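Local coordinates for protein prolyl oligopeptidase (Novosphingobium capsulatum, PDB 1YR2) that probably hydrolyses oligopeptides on the carboxyl side of proline, and less often alanine, as a serine peptidase of family S9A, at residues Leu491-Gly496 / Phe520-Leu525; Asn499-Pro504 / Gly528-Asp533; Asn546-Phe551 / Ile581-Asn586. All blocks are in the same frame, centred on the assembly; numbering follows the deposited sequence.

Contact 1 (Leu491-Gly496 / Phe520-Leu525); sequences LLYGYG and FALANL
With CG anti to the backbone N in both residues (chi1 173° in Phe-520, -177° in Tyr-493), the Phe-520 ring leans across to strand 490-493 and Tyr-493 lies alongside Leu-522. Phe-520 CE1 comes to 3.9 Å from Tyr-493 CB, and Phe-520 CD1 lies 4.0 Å from Leu-491 CD2. Tyr-493 CD2 meets Leu-522 CD1 at 3.9 Å, the two side chains pointing the same way. Leu-492 projects from the other face, where its CD1 rests on Ala-521 CB. An alanine in place of Phe-520 would probably open a gap beside Leu-491 CD2 and Tyr-493 CB and leave Phe-510 without its stacking partner.

The strands run parallel, joined by hydrogen bonds from Ala-521 N to Leu-491 O (2.9 Å), Tyr-493 N to Ala-521 O and Ala-523 N to Tyr-493 O. Farther along, a water takes the N-H of Tyr-495 and donates to Ala-523 O, while Leu-525 CB approaches Gly-496 CA.

Helix 508-514 links the strands as a beta-alpha-beta crossover and sets Phe-510 against Phe-520 and Tyr-493; helix 544-560 packs on the face of Leu-492 and Ala-521, and strands 473-481 and 569-574 continue the sheet on either side.

Contact 2 (Asn499-Pro504 / Gly528-Asp533); sequences NVALTP and GGEYGD
Two direct hydrogen bonds tie Val-500 and Leu-502 to the turn that holds Gly-529 and Glu-530. The straighter is Leu-502 N to Glu-530 OE2, 3.0 Å with 174° at the hydrogen; the N-H meets the oxygen from above the carboxylate plane. Glu-530 gets there by a bend in its chain at chi2 (95°), which folds the carboxylate over toward the 499-504 loop. The same OE2 also receives ND2 of Asn-524, an amide that bonds Leu-502 O as well. In the second, Gly-529 N comes to Val-500 O at 3.1 Å from well above the carbonyl plane, and the bond is less straight (153° at the hydrogen).

A water makes a longer connection. It donates to Asn-499 OD1 at 2.7 Å and to Asp-533 OD1 at 2.8 Å, bridging the loop to Asp-533 of helix 532-537.

Close carbon-oxygen and apolar contacts lie between these polar links. Asn-499 OD1 reaches over to Gly-529 CA at 3.2 Å, and Gly-529 CA makes a CA-H...O contact with Asn-499 O. Gly-528 CA lies beside Val-500 O. Ala-501 CB touches Glu-530 CG at 4.1 Å, the aliphatic part of the glutamate lying along the loop.

A buried carboxylate gripped by a backbone N-H and an amide N-H has part of its negative charge met by neutral donors, which probably helps it stay ionised. Glu-530 and Asn-524 thus bind both polar backbone atoms of Leu-502, which probably helps fix this loop on the side of the catalytic domain facing the propeller, where Tyr-531 OH bonds Asp-383.

Contact 3 (Asn546-Phe551 / Ile581-Asn586); sequences NVFDDF and IGAVTN
The helical segments around Phe-548 and Val-584 pass with their axes 9.8 Å apart and cross at -67°, so the contact is concentrated near one point. There the two backbones come nearest, with Phe-548 CA 6.0 Å from Val-584 CA. Within helix 576-587, Thr-585 OG1 bonds back to Ile-581 O; this carbonyl also takes the N-H of Thr-585, and the two donors reach it from opposite faces of its plane.

The side chains that meet are all apolar. Phe-548 has CG anti to its carbonyl carbon (chi1 -51°), and its ring spreads beneath Ala-583. The methyl CB of Ala-583 stands almost over the centre of the Phe-548 ring, 3.7 Å from the centroid and 10° off the normal, a clear CH-pi contact. Val-584 sits between the two phenylalanines, its CG1 near both and its CG2 on Phe-551. Val-584 CG1 rests 4.0 Å from Phe-548 CB, while Val-584 CG2 comes in at the edge of the other ring, 3.9 Å from Phe-551 CD2 and close to the ring plane. Farther round the same ring, Phe-551 CE2 meets the tip of Ile-581, CD1, at 4.0 Å.

Around the contact, Tyr-635 meets Phe-548 edge-to-face, and Ile-571 of strand 569-574 touches Phe-551, Ile-581 and Val-584. Helix 576-587 starts within a Gly-573, Ser-575, Gly-577 pattern consistent with a nucleophile elbow, and Ala-583 and Val-584 lie on the flank of this helix that meets helix 544-560. The two helices thus pack against each other and on the central sheet, as in alpha/beta-hydrolase domains.

All three contacts belong to the alpha/beta-hydrolase part of the chain. Contacts 1 and 2 interlock in sequence, their segments alternating, and their centres lie about 12 Å apart; Asn-524, from contact 1, joins them, and Tyr-495 packs on Val-500. Contact 3 opens after both have closed. Its centre is about 11 Å from that of contact 1, and the two touch where Leu-492 and Leu-525 pack on Phe-551. Contacts 2 and 3 do not touch; their centres are about 18 Å apart. Contact 1 in the sheet therefore stands between the propeller-facing loop of contact 2 and the helix pair beside the probable nucleophile elbow.

Contact 1 (Leu491-Gly496 / Phe520-Leu525)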
ATOM      1  N   LEU A 491     -18.543  -2.073  -9.694  1.00 12.88           N
ATOM      2  CA  LEU A 491     -17.266  -2.707  -9.911  1.00 12.89           C
ATOM      3  C   LEU A 491     -16.830  -3.310  -8.575  1.00 12.48           C
ATOM      4  O   LEU A 491     -16.580  -2.571  -7.612  1.00 11.80           O
ATOM      5  CB  LEU A 491     -16.257  -1.660 -10.393  1.00 13.62           C
ATOM      6  CG  LEU A 491     -14.899  -2.143 -10.923  1.00 16.79           C
ATOM      7  CD1 LEU A 491     -14.141  -0.957 -11.558  1.00 21.89           C
ATOM      8  CD2 LEU A 491     -14.070  -2.712  -9.846  1.00 24.11           C
ATOM      9  N   LEU A 492     -16.723  -4.637  -8.532  1.00 10.93           N
ATOM     10  CA  LEU A 492     -16.342  -5.397  -7.330  1.00 10.44           C
ATOM     11  C   LEU A 492     -14.951  -5.968  -7.534  1.00 10.12           C
ATOM     12  O   LEU A 492     -14.726  -6.696  -8.477  1.00 10.12           O
ATOM     13  CB  LEU A 492     -17.323  -6.530  -7.090  1.00 10.75           C
ATOM     14  CG  LEU A 492     -16.954  -7.604  -6.091  1.00 11.23           C
ATOM     15  CD1 LEU A 492     -16.801  -6.995  -4.675  1.00  9.35           C
ATOM     16  CD2 LEU A 492     -17.957  -8.732  -6.123  1.00 13.72           C
ATOM     17  N   TYR A 493     -14.050  -5.605  -6.641  1.00  8.99           N
ATOM     18  CA  TYR A 493     -12.638  -5.976  -6.666  1.00  9.39           C
ATOM     19  C   TYR A 493     -12.279  -6.923  -5.530  1.00 10.39           C
ATOM     20  O   TYR A 493     -12.861  -6.882  -4.437  1.00  8.72           O
ATOM     21  CB  TYR A 493     -11.815  -4.697  -6.562  1.00  9.37           C
ATOM     22  CG  TYR A 493     -10.328  -4.896  -6.654  1.00  9.57           C
ATOM     23  CD1 TYR A 493      -9.692  -4.964  -7.884  1.00 13.21           C
ATOM     24  CD2 TYR A 493      -9.557  -5.028  -5.523  1.00 12.51           C
ATOM     25  CE1 TYR A 493      -8.347  -5.146  -7.966  1.00 13.89           C
ATOM     26  CE2 TYR A 493      -8.173  -5.211  -5.611  1.00 13.12           C
ATOM     27  CZ  TYR A 493      -7.599  -5.270  -6.849  1.00 13.91           C
ATOM     28  OH  TYR A 493      -6.263  -5.456  -6.970  1.00 18.42           O
ATOM     29  N   GLY A 494     -11.373  -7.838  -5.825  1.00 10.78           N
ATOM     30  CA  GLY A 494     -10.838  -8.700  -4.780  1.00 12.05           C
ATOM     31  C   GLY A 494      -9.457  -9.198  -5.173  1.00 11.47           C
ATOM     32  O   GLY A 494      -9.017  -9.008  -6.296  1.00 13.00           O
ATOM     33  N   TYR A 495      -8.762  -9.779  -4.210  1.00 11.54           N
ATOM     34  CA  TYR A 495      -7.470 -10.478  -4.449  1.00 12.13           C
ATOM     35  C   TYR A 495      -7.531 -11.866  -3.849  1.00 12.55           C
ATOM     36  O   TYR A 495      -7.753 -12.856  -4.570  1.00 14.59           O
ATOM     37  CB  TYR A 495      -6.320  -9.667  -3.865  1.00 11.67           C
ATOM     38  CG  TYR A 495      -4.934 -10.158  -4.234  1.00 11.55           C
ATOM     39  CD1 TYR A 495      -4.397  -9.913  -5.482  1.00 13.66           C
ATOM     40  CD2 TYR A 495      -4.133 -10.854  -3.323  1.00 13.32           C
ATOM     41  CE1 TYR A 495      -3.092 -10.329  -5.832  1.00 12.95           C
ATOM     42  CE2 TYR A 495      -2.846 -11.281  -3.675  1.00 12.34           C
ATOM     43  CZ  TYR A 495      -2.348 -11.032  -4.923  1.00 14.14           C
ATOM     44  OH  TYR A 495      -1.083 -11.430  -5.261  1.00 19.37           O
ATOM     45  N   GLY A 496      -7.445 -11.963  -2.516  1.00 13.03           N
ATOM     46  CA  GLY A 496      -7.762 -13.183  -1.796  1.00 13.50           C
ATOM     47  C   GLY A 496      -6.619 -14.185  -1.809  1.00 13.18           C
ATOM     48  O   GLY A 496      -6.712 -15.274  -2.393  1.00 15.04           O
ATOM     49  N   PHE A 520     -18.430   1.239  -6.221  1.00 11.88           N
ATOM     50  CA  PHE A 520     -17.246   0.429  -6.043  1.00 10.98           C
ATOM     51  C   PHE A 520     -17.379  -0.393  -4.763  1.00 10.89           C
ATOM     52  O   PHE A 520     -17.841   0.094  -3.716  1.00 10.89           O
ATOM     53  CB  PHE A 520     -15.997   1.299  -6.054  1.00 11.88           C
ATOM     54  CG  PHE A 520     -14.734   0.562  -5.699  1.00 10.13           C
ATOM     55  CD1 PHE A 520     -14.165  -0.331  -6.593  1.00 14.95           C
ATOM     56  CD2 PHE A 520     -14.149   0.715  -4.467  1.00 15.60           C
ATOM     57  CE1 PHE A 520     -12.978  -0.988  -6.302  1.00 14.81           C
ATOM     58  CE2 PHE A 520     -12.971   0.030  -4.131  1.00 16.51           C
ATOM     59  CZ  PHE A 520     -12.389  -0.841  -5.071  1.00 14.59           C
ATOM     60  N   ALA A 521     -17.010  -1.663  -4.878  1.00 10.65           N
ATOM     61  CA  ALA A 521     -17.020  -2.590  -3.747  1.00 11.43           C
ATOM     62  C   ALA A 521     -15.749  -3.379  -3.738  1.00 10.62           C
ATOM     63  O   ALA A 521     -15.211  -3.742  -4.784  1.00 10.17           O
ATOM     64  CB  ALA A 521     -18.217  -3.485  -3.886  1.00 12.71           C
ATOM     65  N   LEU A 522     -15.216  -3.618  -2.556  1.00 10.57           N
ATOM     66  CA  LEU A 522     -14.007  -4.383  -2.388  1.00 10.40           C
ATOM     67  C   LEU A 522     -14.226  -5.321  -1.211  1.00 11.14           C
ATOM     68  O   LEU A 522     -14.558  -4.867  -0.117  1.00 10.63           O
ATOM     69  CB  LEU A 522     -12.819  -3.467  -2.116  1.00 11.35           C
ATOM     70  CG  LEU A 522     -11.431  -4.137  -1.966  1.00 13.12           C
ATOM     71  CD1 LEU A 522     -10.326  -3.181  -2.232  1.00 16.09           C
ATOM     72  CD2 LEU A 522     -11.220  -4.733  -0.566  1.00 14.71           C
ATOM     73  N   ALA A 523     -14.083  -6.617  -1.458  1.00 11.39           N
ATOM     74  CA  ALA A 523     -14.290  -7.650  -0.411  1.00 11.35           C
ATOM     75  C   ALA A 523     -12.953  -8.129   0.141  1.00 11.34           C
ATOM     76  O   ALA A 523     -12.033  -8.417  -0.609  1.00 10.71           O
ATOM     77  CB  ALA A 523     -15.053  -8.799  -0.997  1.00 13.05           C
ATOM     78  N   ASN A 524     -12.856  -8.205   1.456  1.00 10.93           N
ATOM     79  CA  ASN A 524     -11.644  -8.596   2.168  1.00 10.37           C
ATOM     80  C   ASN A 524     -11.701 -10.116   2.380  1.00 10.47           C
ATOM     81  O   ASN A 524     -11.824 -10.624   3.488  1.00  9.57           O
ATOM     82  CB  ASN A 524     -11.566  -7.863   3.499  1.00 11.52           C
ATOM     83  CG  ASN A 524     -11.300  -6.388   3.334  1.00 10.78           C
ATOM     84  OD1 ASN A 524     -12.224  -5.558   3.454  1.00 13.99           O
ATOM     85  ND2 ASN A 524     -10.046  -6.042   2.931  1.00 11.29           N
ATOM     86  N   LEU A 525     -11.588 -10.817   1.264  1.00 11.08           N
ATOM     87  CA  LEU A 525     -11.718 -12.253   1.191  1.00 10.07           C
ATOM     88  C   LEU A 525     -10.697 -12.965   2.082  1.00 11.69           C
ATOM     89  O   LEU A 525      -9.577 -12.464   2.321  1.00 11.19           O
ATOM     90  CB  LEU A 525     -11.475 -12.683  -0.245  1.00 11.04           C
ATOM     91  CG  LEU A 525     -12.305 -11.992  -1.324  1.00 11.67           C
ATOM     92  CD1 LEU A 525     -11.791 -12.401  -2.693  1.00 10.68           C
ATOM     93  CD2 LEU A 525     -13.713 -12.297  -1.247  1.00  9.33           C
TER
HETATM   94  O   HOH W   1      -9.682  -9.539  -1.370  1.00 15.25           O

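Contact 2 (Asn499-Pro504 / Gly528-Asp533)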
ATOM      1  N   ASN A 499      -1.573 -13.548   2.110  1.00 12.04           N
ATOM      2  CA  ASN A 499      -1.548 -12.696   3.284  1.00 13.52           C
ATOM      3  C   ASN A 499      -1.682 -11.199   3.006  1.00 13.94           C
ATOM      4  O   ASN A 499      -1.399 -10.354   3.878  1.00 14.09           O
ATOM      5  CB  ASN A 499      -0.270 -12.994   4.086  1.00 13.70           C
ATOM      6  CG  ASN A 499      -0.434 -12.701   5.541  1.00 17.78           C
ATOM      7  OD1 ASN A 499      -1.493 -12.944   6.105  1.00 16.60           O
ATOM      8  ND2 ASN A 499       0.597 -12.099   6.145  1.00 20.35           N
ATOM      9  N   VAL A 500      -2.132 -10.857   1.806  1.00 13.63           N
ATOM     10  CA  VAL A 500      -2.331  -9.478   1.406  1.00 14.15           C
ATOM     11  C   VAL A 500      -3.577  -8.911   2.082  1.00 14.52           C
ATOM     12  O   VAL A 500      -4.689  -9.464   1.963  1.00 13.53           O
ATOM     13  CB  VAL A 500      -2.404  -9.357  -0.115  1.00 14.20           C
ATOM     14  CG1 VAL A 500      -2.698  -7.933  -0.561  1.00 16.06           C
ATOM     15  CG2 VAL A 500      -1.120  -9.850  -0.721  1.00 14.96           C
ATOM     16  N   ALA A 501      -3.379  -7.824   2.821  1.00 13.48           N
ATOM     17  CA  ALA A 501      -4.489  -7.153   3.507  1.00 14.59           C
ATOM     18  C   ALA A 501      -4.954  -5.977   2.698  1.00 14.64           C
ATOM     19  O   ALA A 501      -4.216  -5.020   2.587  1.00 14.53           O
ATOM     20  CB  ALA A 501      -4.038  -6.676   4.858  1.00 14.63           C
ATOM     21  N   LEU A 502      -6.203  -5.972   2.251  1.00 14.00           N
ATOM     22  CA  LEU A 502      -6.657  -4.887   1.408  1.00 15.10           C
ATOM     23  C   LEU A 502      -7.341  -3.800   2.238  1.00 13.68           C
ATOM     24  O   LEU A 502      -8.558  -3.629   2.198  1.00 13.62           O
ATOM     25  CB  LEU A 502      -7.560  -5.389   0.311  1.00 15.41           C
ATOM     26  CG  LEU A 502      -6.881  -6.217  -0.764  1.00 18.48           C
ATOM     27  CD1 LEU A 502      -7.933  -6.497  -1.838  1.00 20.00           C
ATOM     28  CD2 LEU A 502      -5.683  -5.502  -1.362  1.00 21.83           C
ATOM     29  N   THR A 503      -6.532  -3.051   2.956  1.00 12.92           N
ATOM     30  CA  THR A 503      -7.005  -1.915   3.726  1.00 13.05           C
ATOM     31  C   THR A 503      -7.196  -0.728   2.795  1.00 12.52           C
ATOM     32  O   THR A 503      -6.678  -0.757   1.713  1.00 12.56           O
ATOM     33  CB  THR A 503      -5.994  -1.529   4.816  1.00 14.72           C
ATOM     34  OG1 THR A 503      -4.685  -1.410   4.262  1.00 12.96           O
ATOM     35  CG2 THR A 503      -5.837  -2.648   5.795  1.00 13.84           C
ATOM     36  N   PRO A 504      -7.981   0.276   3.180  1.00 10.54           N
ATOM     37  CA  PRO A 504      -8.274   1.361   2.240  1.00 11.66           C
ATOM     38  C   PRO A 504      -7.026   2.096   1.711  1.00 10.67           C
ATOM     39  O   PRO A 504      -6.083   2.333   2.431  1.00 11.97           O
ATOM     40  CB  PRO A 504      -9.156   2.321   3.061  1.00 10.18           C
ATOM     41  CG  PRO A 504      -9.822   1.431   4.085  1.00 11.32           C
ATOM     42  CD  PRO A 504      -8.706   0.464   4.464  1.00 12.20           C
ATOM     43  N   GLY A 528      -6.474 -13.493   2.392  1.00 11.69           N
ATOM     44  CA  GLY A 528      -5.783 -12.249   2.707  1.00 11.26           C
ATOM     45  C   GLY A 528      -5.251 -12.268   4.154  1.00 12.01           C
ATOM     46  O   GLY A 528      -5.387 -13.271   4.903  1.00 12.22           O
ATOM     47  N   GLY A 529      -4.652 -11.144   4.555  1.00 12.21           N
ATOM     48  CA  GLY A 529      -4.049 -11.023   5.883  1.00 13.30           C
ATOM     49  C   GLY A 529      -4.875 -10.148   6.819  1.00 13.70           C
ATOM     50  O   GLY A 529      -4.376  -9.744   7.849  1.00 14.29           O
ATOM     51  N   GLU A 530      -6.122  -9.827   6.461  1.00 13.73           N
ATOM     52  CA  GLU A 530      -6.886  -8.851   7.213  1.00 13.77           C
ATOM     53  C   GLU A 530      -7.119  -9.287   8.668  1.00 13.57           C
ATOM     54  O   GLU A 530      -7.134  -8.448   9.551  1.00 13.45           O
ATOM     55  CB  GLU A 530      -8.214  -8.473   6.483  1.00 13.63           C
ATOM     56  CG  GLU A 530      -7.968  -7.767   5.152  1.00 15.58           C
ATOM     57  CD  GLU A 530      -7.985  -8.688   3.952  1.00 14.56           C
ATOM     58  OE1 GLU A 530      -7.771  -9.918   4.139  1.00 13.59           O
ATOM     59  OE2 GLU A 530      -8.141  -8.191   2.792  1.00 15.63           O
ATOM     60  N   TYR A 531      -7.282 -10.585   8.927  1.00 14.16           N
ATOM     61  CA  TYR A 531      -7.455 -11.081  10.287  1.00 14.85           C
ATOM     62  C   TYR A 531      -6.321 -12.069  10.564  1.00 14.84           C
ATOM     63  O   TYR A 531      -6.505 -13.114  11.172  1.00 14.75           O
ATOM     64  CB  TYR A 531      -8.820 -11.730  10.430  1.00 14.25           C
ATOM     65  CG  TYR A 531      -9.974 -10.765  10.363  1.00 14.14           C
ATOM     66  CD1 TYR A 531     -10.266  -9.911  11.444  1.00 16.03           C
ATOM     67  CD2 TYR A 531     -10.837 -10.751   9.281  1.00 12.16           C
ATOM     68  CE1 TYR A 531     -11.355  -9.058  11.404  1.00 13.55           C
ATOM     69  CE2 TYR A 531     -11.913  -9.896   9.244  1.00 14.96           C
ATOM     70  CZ  TYR A 531     -12.161  -9.049  10.290  1.00 15.26           C
ATOM     71  OH  TYR A 531     -13.263  -8.240  10.255  1.00 16.09           O
ATOM     72  N   GLY A 532      -5.152 -11.741  10.043  1.00 15.55           N
ATOM     73  CA  GLY A 532      -3.953 -12.480  10.371  1.00 15.69           C
ATOM     74  C   GLY A 532      -3.792 -13.854   9.746  1.00 15.82           C
ATOM     75  O   GLY A 532      -4.360 -14.190   8.711  1.00 14.00           O
ATOM     76  N   ASP A 533      -2.967 -14.669  10.387  1.00 15.89           N
ATOM     77  CA  ASP A 533      -2.554 -15.898   9.748  1.00 17.02           C
ATOM     78  C   ASP A 533      -3.733 -16.868   9.585  1.00 16.32           C
ATOM     79  O   ASP A 533      -3.762 -17.617   8.601  1.00 16.02           O
ATOM     80  CB  ASP A 533      -1.447 -16.613  10.511  1.00 17.55           C
ATOM     81  CG  ASP A 533      -0.116 -15.908  10.453  1.00 21.32           C
ATOM     82  OD1 ASP A 533       0.118 -15.030   9.604  1.00 20.48           O
ATOM     83  OD2 ASP A 533       0.797 -16.233  11.276  1.00 27.73           O
TER
HETATM   84  O   HOH W   2      -0.957 -12.562   8.741  1.00 32.82           O

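Contact 3 (Asn546-Phe551 / Ile581-Asn586)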
ATOM      1  N   ASN A 546     -12.638 -21.524  -0.631  1.00 12.57           N
ATOM      2  CA  ASN A 546     -13.287 -20.551   0.266  1.00 12.96           C
ATOM      3  C   ASN A 546     -13.199 -19.111  -0.250  1.00 13.01           C
ATOM      4  O   ASN A 546     -14.114 -18.309  -0.036  1.00 10.55           O
ATOM      5  CB  ASN A 546     -12.697 -20.567   1.689  1.00 13.51           C
ATOM      6  CG  ASN A 546     -13.033 -21.799   2.475  1.00 13.65           C
ATOM      7  OD1 ASN A 546     -13.988 -22.517   2.155  1.00 13.82           O
ATOM      8  ND2 ASN A 546     -12.269 -22.041   3.562  1.00  9.99           N
ATOM      9  N   VAL A 547     -12.082 -18.775  -0.900  1.00 12.74           N
ATOM     10  CA  VAL A 547     -11.847 -17.428  -1.430  1.00 13.05           C
ATOM     11  C   VAL A 547     -12.906 -17.115  -2.497  1.00 13.52           C
ATOM     12  O   VAL A 547     -13.467 -16.029  -2.579  1.00 14.92           O
ATOM     13  CB  VAL A 547     -10.442 -17.330  -2.065  1.00 13.24           C
ATOM     14  CG1 VAL A 547     -10.224 -15.967  -2.748  1.00 13.16           C
ATOM     15  CG2 VAL A 547      -9.326 -17.600  -1.038  1.00 12.38           C
ATOM     16  N   PHE A 548     -13.150 -18.113  -3.328  1.00 13.01           N
ATOM     17  CA  PHE A 548     -14.070 -18.008  -4.437  1.00 12.75           C
ATOM     18  C   PHE A 548     -15.497 -17.961  -3.903  1.00 12.39           C
ATOM     19  O   PHE A 548     -16.284 -17.139  -4.355  1.00 12.28           O
ATOM     20  CB  PHE A 548     -13.837 -19.150  -5.427  1.00 12.77           C
ATOM     21  CG  PHE A 548     -12.383 -19.313  -5.862  1.00 10.95           C
ATOM     22  CD1 PHE A 548     -11.537 -18.240  -5.991  1.00 14.73           C
ATOM     23  CD2 PHE A 548     -11.907 -20.556  -6.251  1.00 10.23           C
ATOM     24  CE1 PHE A 548     -10.207 -18.402  -6.426  1.00 13.63           C
ATOM     25  CE2 PHE A 548     -10.611 -20.724  -6.684  1.00 12.13           C
ATOM     26  CZ  PHE A 548      -9.759 -19.652  -6.766  1.00 13.85           C
ATOM     27  N   ASP A 549     -15.816 -18.755  -2.889  1.00 13.34           N
ATOM     28  CA  ASP A 549     -17.115 -18.686  -2.292  1.00 12.75           C
ATOM     29  C   ASP A 549     -17.360 -17.331  -1.642  1.00 12.78           C
ATOM     30  O   ASP A 549     -18.477 -16.801  -1.726  1.00 12.54           O
ATOM     31  CB  ASP A 549     -17.279 -19.776  -1.230  1.00 13.34           C
ATOM     32  CG  ASP A 549     -17.266 -21.153  -1.819  1.00 15.59           C
ATOM     33  OD1 ASP A 549     -17.504 -21.338  -3.054  1.00 15.27           O
ATOM     34  OD2 ASP A 549     -17.020 -22.128  -1.121  1.00 19.43           O
ATOM     35  N   ASP A 550     -16.344 -16.787  -0.976  1.00 11.14           N
ATOM     36  CA  ASP A 550     -16.470 -15.478  -0.322  1.00 10.84           C
ATOM     37  C   ASP A 550     -16.808 -14.412  -1.368  1.00 11.27           C
ATOM     38  O   ASP A 550     -17.625 -13.523  -1.147  1.00 11.06           O
ATOM     39  CB  ASP A 550     -15.189 -15.053   0.413  1.00 11.13           C
ATOM     40  CG  ASP A 550     -14.891 -15.824   1.690  1.00 13.98           C
ATOM     41  OD1 ASP A 550     -15.767 -16.550   2.212  1.00 16.32           O
ATOM     42  OD2 ASP A 550     -13.748 -15.741   2.237  1.00 12.79           O
ATOM     43  N   PHE A 551     -16.189 -14.511  -2.526  1.00 10.59           N
ATOM     44  CA  PHE A 551     -16.328 -13.452  -3.542  1.00 11.35           C
ATOM     45  C   PHE A 551     -17.673 -13.557  -4.245  1.00 10.73           C
ATOM     46  O   PHE A 551     -18.343 -12.541  -4.553  1.00 11.70           O
ATOM     47  CB  PHE A 551     -15.150 -13.543  -4.469  1.00 10.95           C
ATOM     48  CG  PHE A 551     -14.949 -12.346  -5.397  1.00  9.76           C
ATOM     49  CD1 PHE A 551     -14.586 -11.088  -4.902  1.00 11.53           C
ATOM     50  CD2 PHE A 551     -15.070 -12.499  -6.734  1.00 12.78           C
ATOM     51  CE1 PHE A 551     -14.385 -10.002  -5.763  1.00 12.16           C
ATOM     52  CE2 PHE A 551     -14.878 -11.402  -7.604  1.00 15.73           C
ATOM     53  CZ  PHE A 551     -14.518 -10.177  -7.123  1.00 11.99           C
ATOM     54  N   ILE A 581     -10.894 -13.967 -10.560  1.00 11.58           N
ATOM     55  CA  ILE A 581     -11.876 -13.609 -11.572  1.00 12.46           C
ATOM     56  C   ILE A 581     -12.175 -14.789 -12.526  1.00 10.99           C
ATOM     57  O   ILE A 581     -13.346 -15.067 -12.813  1.00 10.71           O
ATOM     58  CB  ILE A 581     -11.427 -12.388 -12.323  1.00 12.93           C
ATOM     59  CG1 ILE A 581     -11.221 -11.173 -11.390  1.00 17.52           C
ATOM     60  CG2 ILE A 581     -12.337 -12.082 -13.541  1.00 15.15           C
ATOM     61  CD1 ILE A 581     -12.280 -10.839 -10.529  1.00 15.45           C
ATOM     62  N   GLY A 582     -11.138 -15.492 -12.972  1.00 11.91           N
ATOM     63  CA  GLY A 582     -11.290 -16.641 -13.867  1.00 12.49           C
ATOM     64  C   GLY A 582     -12.109 -17.753 -13.223  1.00 12.62           C
ATOM     65  O   GLY A 582     -12.953 -18.395 -13.869  1.00 12.98           O
ATOM     66  N   ALA A 583     -11.857 -17.997 -11.930  1.00 12.82           N
ATOM     67  CA  ALA A 583     -12.494 -19.106 -11.261  1.00 11.69           C
ATOM     68  C   ALA A 583     -13.983 -18.809 -10.991  1.00 12.19           C
ATOM     69  O   ALA A 583     -14.826 -19.650 -11.246  1.00 11.48           O
ATOM     70  CB  ALA A 583     -11.782 -19.426  -9.975  1.00 13.21           C
ATOM     71  N   VAL A 584     -14.313 -17.624 -10.472  1.00 10.79           N
ATOM     72  CA  VAL A 584     -15.717 -17.325 -10.180  1.00 11.44           C
ATOM     73  C   VAL A 584     -16.508 -17.133 -11.505  1.00 11.47           C
ATOM     74  O   VAL A 584     -17.707 -17.386 -11.553  1.00 13.01           O
ATOM     75  CB  VAL A 584     -15.912 -16.117  -9.228  1.00 10.04           C
ATOM     76  CG1 VAL A 584     -15.185 -16.350  -7.953  1.00 10.98           C
ATOM     77  CG2 VAL A 584     -15.488 -14.757  -9.920  1.00 10.15           C
ATOM     78  N   THR A 585     -15.842 -16.734 -12.578  1.00 11.76           N
ATOM     79  CA  THR A 585     -16.495 -16.587 -13.879  1.00 11.14           C
ATOM     80  C   THR A 585     -16.953 -17.979 -14.408  1.00 11.22           C
ATOM     81  O   THR A 585     -18.036 -18.103 -14.925  1.00 12.29           O
ATOM     82  CB  THR A 585     -15.570 -15.879 -14.914  1.00 10.40           C
ATOM     83  OG1 THR A 585     -15.377 -14.479 -14.589  1.00 12.23           O
ATOM     84  CG2 THR A 585     -16.223 -15.885 -16.285  1.00 13.13           C
ATOM     85  N   ASN A 586     -16.126 -19.009 -14.260  1.00 11.61           N
ATOM     86  CA  ASN A 586     -16.521 -20.379 -14.616  1.00 11.44           C
ATOM     87  C   ASN A 586     -17.636 -20.891 -13.741  1.00 12.86           C
ATOM     88  O   ASN A 586     -18.518 -21.580 -14.237  1.00 13.72           O
ATOM     89  CB  ASN A 586     -15.332 -21.345 -14.527  1.00 11.49           C
ATOM     90  CG  ASN A 586     -14.352 -21.165 -15.637  1.00 11.65           C
ATOM     91  OD1 ASN A 586     -14.726 -20.707 -16.716  1.00 11.05           O
ATOM     92  ND2 ASN A 586     -13.096 -21.510 -15.402  1.00 10.10           N
TER